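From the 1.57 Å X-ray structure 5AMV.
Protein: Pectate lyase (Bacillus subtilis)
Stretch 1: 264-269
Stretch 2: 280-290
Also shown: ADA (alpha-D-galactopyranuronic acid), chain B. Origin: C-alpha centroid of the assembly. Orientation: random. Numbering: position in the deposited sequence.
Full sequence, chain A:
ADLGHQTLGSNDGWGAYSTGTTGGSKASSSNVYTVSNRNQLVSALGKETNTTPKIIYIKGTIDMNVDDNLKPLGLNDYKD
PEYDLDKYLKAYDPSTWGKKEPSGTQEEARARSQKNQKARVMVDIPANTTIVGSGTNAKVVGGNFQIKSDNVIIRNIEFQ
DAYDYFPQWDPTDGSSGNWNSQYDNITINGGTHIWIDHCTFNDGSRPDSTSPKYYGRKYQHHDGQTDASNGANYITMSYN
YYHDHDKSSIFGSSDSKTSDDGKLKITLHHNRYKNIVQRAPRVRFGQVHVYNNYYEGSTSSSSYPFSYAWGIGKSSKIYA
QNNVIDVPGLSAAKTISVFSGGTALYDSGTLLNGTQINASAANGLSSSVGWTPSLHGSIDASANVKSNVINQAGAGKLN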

# COMPACT_ATOMS: atom_id res chain seq x y z
N LEU A 264 -10.90 -7.88 -6.23
CA LEU A 264 -9.46 -7.76 -5.94
C LEU A 264 -8.65 -8.18 -7.17
O LEU A 264 -7.61 -8.80 -7.06
CB LEU A 264 -9.06 -8.56 -4.67
CG LEU A 264 -9.73 -8.05 -3.38
CD1 LEU A 264 -9.55 -8.97 -2.18
CD2 LEU A 264 -9.20 -6.61 -3.01
N LYS A 265 -9.14 -7.84 -8.35
CA LYS A 265 -8.44 -8.09 -9.60
C LYS A 265 -7.46 -6.96 -9.78
O LYS A 265 -7.82 -5.83 -10.15
CB LYS A 265 -9.40 -8.18 -10.78
CG LYS A 265 -10.23 -9.47 -10.71
CD LYS A 265 -11.21 -9.47 -11.87
CE LYS A 265 -11.78 -10.88 -12.15
NZ LYS A 265 -12.45 -11.50 -10.96
N ILE A 266 -6.20 -7.31 -9.51
CA ILE A 266 -5.08 -6.35 -9.47
C ILE A 266 -3.90 -6.92 -10.26
O ILE A 266 -3.54 -8.10 -10.11
CB ILE A 266 -4.68 -6.12 -8.01
CG1 ILE A 266 -5.85 -5.52 -7.21
CG2 ILE A 266 -3.44 -5.18 -7.94
CD1 ILE A 266 -5.69 -5.75 -5.70
N THR A 267 -3.28 -6.07 -11.05
CA THR A 267 -2.04 -6.41 -11.72
C THR A 267 -0.89 -5.61 -11.13
O THR A 267 -0.96 -4.40 -11.07
CB THR A 267 -2.13 -6.11 -13.23
OG1 THR A 267 -3.20 -6.88 -13.79
CG2 THR A 267 -0.84 -6.43 -14.01
N LEU A 268 0.14 -6.32 -10.68
CA LEU A 268 1.36 -5.66 -10.20
C LEU A 268 2.49 -5.96 -11.15
O LEU A 268 2.89 -7.12 -11.29
CB LEU A 268 1.78 -6.19 -8.82
CG LEU A 268 0.70 -6.10 -7.72
CD1 LEU A 268 1.29 -6.58 -6.42
CD2 LEU A 268 0.20 -4.67 -7.52
N HIS A 269 3.02 -4.93 -11.80
CA HIS A 269 4.21 -5.20 -12.62
C HIS A 269 5.27 -4.12 -12.58
O HIS A 269 4.97 -2.96 -12.40
CB HIS A 269 3.80 -5.59 -14.07
CG HIS A 269 3.32 -4.44 -14.92
ND1 HIS A 269 4.18 -3.64 -15.64
CD2 HIS A 269 2.06 -3.98 -15.18
CE1 HIS A 269 3.48 -2.72 -16.30
NE2 HIS A 269 2.19 -2.91 -16.04
N ALA A 280 4.07 -8.49 -0.01
CA ALA A 280 4.42 -7.83 -1.25
C ALA A 280 3.99 -8.53 -2.52
O ALA A 280 4.82 -8.80 -3.39
CB ALA A 280 5.93 -7.53 -1.28
N PRO A 281 2.67 -8.87 -2.65
CA PRO A 281 1.57 -8.54 -1.76
C PRO A 281 1.16 -9.75 -0.89
O PRO A 281 1.53 -10.90 -1.22
CB PRO A 281 0.42 -8.27 -2.74
CG PRO A 281 0.65 -9.27 -3.82
CD PRO A 281 2.18 -9.45 -3.93
N ARG A 282 0.36 -9.50 0.14
CA ARG A 282 -0.39 -10.58 0.82
C ARG A 282 -1.80 -10.55 0.28
O ARG A 282 -2.44 -9.50 0.32
CB ARG A 282 -0.45 -10.33 2.32
CG ARG A 282 -1.00 -11.51 3.13
CD ARG A 282 -1.75 -11.00 4.34
NE ARG A 282 -2.01 -12.06 5.31
CZ ARG A 282 -3.02 -12.94 5.22
NH1 ARG A 282 -3.86 -12.93 4.19
NH2 ARG A 282 -3.20 -13.85 6.19
N VAL A 283 -2.31 -11.68 -0.23
CA VAL A 283 -3.58 -11.68 -0.94
C VAL A 283 -4.57 -12.64 -0.29
O VAL A 283 -4.21 -13.73 0.10
CB VAL A 283 -3.37 -12.14 -2.42
CG1 VAL A 283 -4.70 -12.22 -3.22
CG2 VAL A 283 -2.37 -11.17 -3.16
N ARG A 284 -5.81 -12.19 -0.15
CA ARG A 284 -6.94 -13.10 0.04
C ARG A 284 -7.83 -12.97 -1.19
O ARG A 284 -8.00 -11.87 -1.71
CB ARG A 284 -7.74 -12.74 1.29
CG ARG A 284 -7.00 -12.90 2.61
CD ARG A 284 -7.86 -12.25 3.70
NE ARG A 284 -7.32 -12.49 5.04
CZ ARG A 284 -6.50 -11.67 5.68
NH1 ARG A 284 -6.12 -10.51 5.15
NH2 ARG A 284 -6.08 -11.99 6.90
N PHE A 285 -8.36 -14.11 -1.67
CA PHE A 285 -9.43 -14.13 -2.70
C PHE A 285 -9.09 -13.73 -4.12
O PHE A 285 -9.57 -14.36 -5.06
CB PHE A 285 -10.68 -13.34 -2.24
CG PHE A 285 -11.32 -13.91 -0.99
CD1 PHE A 285 -12.00 -15.14 -1.04
CD2 PHE A 285 -11.17 -13.27 0.24
CE1 PHE A 285 -12.56 -15.69 0.14
CE2 PHE A 285 -11.72 -13.81 1.44
CZ PHE A 285 -12.43 -15.05 1.36
N GLY A 286 -8.29 -12.69 -4.30
CA GLY A 286 -8.19 -12.09 -5.60
C GLY A 286 -7.37 -12.80 -6.64
O GLY A 286 -6.42 -13.55 -6.35
N GLN A 287 -7.75 -12.54 -7.89
CA GLN A 287 -6.98 -12.94 -9.06
C GLN A 287 -5.96 -11.85 -9.31
O GLN A 287 -6.27 -10.83 -9.95
CB GLN A 287 -7.93 -13.09 -10.26
CG GLN A 287 -8.86 -14.31 -10.12
CD GLN A 287 -9.91 -14.36 -11.23
OE1 GLN A 287 -9.78 -13.69 -12.26
NE2 GLN A 287 -10.94 -15.22 -11.05
N VAL A 288 -4.74 -12.08 -8.78
CA VAL A 288 -3.72 -11.02 -8.77
C VAL A 288 -2.59 -11.46 -9.68
O VAL A 288 -1.96 -12.49 -9.44
CB VAL A 288 -3.25 -10.76 -7.34
CG1 VAL A 288 -2.17 -9.65 -7.33
CG2 VAL A 288 -4.43 -10.40 -6.44
N HIS A 289 -2.36 -10.68 -10.74
CA HIS A 289 -1.30 -10.98 -11.69
C HIS A 289 -0.04 -10.23 -11.24
O HIS A 289 -0.06 -9.02 -11.19
CB HIS A 289 -1.70 -10.52 -13.10
CG HIS A 289 -0.76 -10.97 -14.17
ND1 HIS A 289 -0.81 -10.45 -15.44
CD2 HIS A 289 0.22 -11.91 -14.19
CE1 HIS A 289 0.11 -11.04 -16.20
NE2 HIS A 289 0.73 -11.95 -15.47
N VAL A 290 1.02 -10.95 -10.94
CA VAL A 290 2.26 -10.41 -10.39
C VAL A 290 3.39 -10.71 -11.37
O VAL A 290 3.81 -11.86 -11.50
CB VAL A 290 2.49 -11.05 -9.01
CG1 VAL A 290 3.89 -10.63 -8.39
CG2 VAL A 290 1.29 -10.76 -8.07
C1 ADA B . 1.45 -10.47 10.83
C2 ADA B . 0.38 -10.08 11.87
C3 ADA B . -0.51 -11.28 12.19
C4 ADA B . -1.16 -11.84 10.94
C5 ADA B . -0.08 -12.21 9.94
C6 ADA B . -0.76 -12.51 8.62
O2 ADA B . 1.08 -9.73 13.07
O3 ADA B . -1.55 -10.89 13.10
O4 ADA B . -1.97 -10.79 10.37
O5 ADA B . 0.83 -11.10 9.70
O6B ADA B . -0.41 -11.82 7.63
O6A ADA B . -1.66 -13.40 8.55
O HOH W 1 -10.84 -11.99 -8.62
O HOH W 2 -2.84 -8.67 -15.74

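Two segments of pectate lyase lie side by side as parallel strands, 266-269 against the strand that ends stretch 2, their directions 13° apart and their axes 4.7 Å apart at closest approach; together they bury 529 Å². Stretch 2 begins at Ala-280, which stays clear of its partner, and turns through a cis peptide bond into Pro-281. The CA-to-CB bond of Pro-281 points toward stretch 1, and its CG lies 3.8 Å from CD1 of Leu-268, an apolar contact between two buried side chains. Arg-282 is out of reach of stretch 1 and serves the ligand instead: its NE donates to O6B of the galacturonic acid at 2.8 Å and its NH2 to O6A at 2.9 Å, so that the guanidinium offers two N-H groups to the two oxygens of one carboxylate, pairing charge with charge as suits a binder of acidic sugars. Val-283 continues the chain without touching stretch 1. At Arg-284 the backbone rather than the side chain makes the contact: Leu-264 CD1 rests 3.3 Å from Arg-284 O, the same carbonyl that accepts a hydrogen bond from Gly-286 N at 2.7 Å across a tight turn. Phe-285, at the bend of that turn with a positive phi of 71°, sends its ring away. Gly-286 then passes close to Leu-264, its CA 3.6 Å from Leu-264 O; a CB here would point at that oxygen and come within 2.5 Å of it, a clash that glycine avoids. Gln-287 runs alongside Lys-265, whose CE approaches Gln-287 OE1 to 3.5 Å. Water 1 joins the pair, accepting from Lys-265 NZ at 2.9 Å and from Gln-287 N at 3.2 Å. Val-288 sits beside Ile-266 on one face of the sheet, CG1 to Ile-266 CB 4.4 Å, while its CA-H approaches Ile-266 O (CA to O 3.2 Å). That carbonyl also accepts the next amide, His-289 N to Ile-266 O at 2.9 Å. His-289 completes the parallel pattern by bonding to the residues before and after its partner Thr-267: its O accepts from Leu-268 N at 2.8 Å, with a nearly straight 163° angle. On the face carrying Thr-267 and His-289, water 2 links the two side chains, 2.7 Å from Thr-267 OG1 and 2.7 Å from His-289 ND1. Val-290 closes the stretch opposite Leu-268, both side chains returning to the face of Ile-266 and Val-288; its CA lies 3.5 Å from Leu-268 O in a CA-H...O contact.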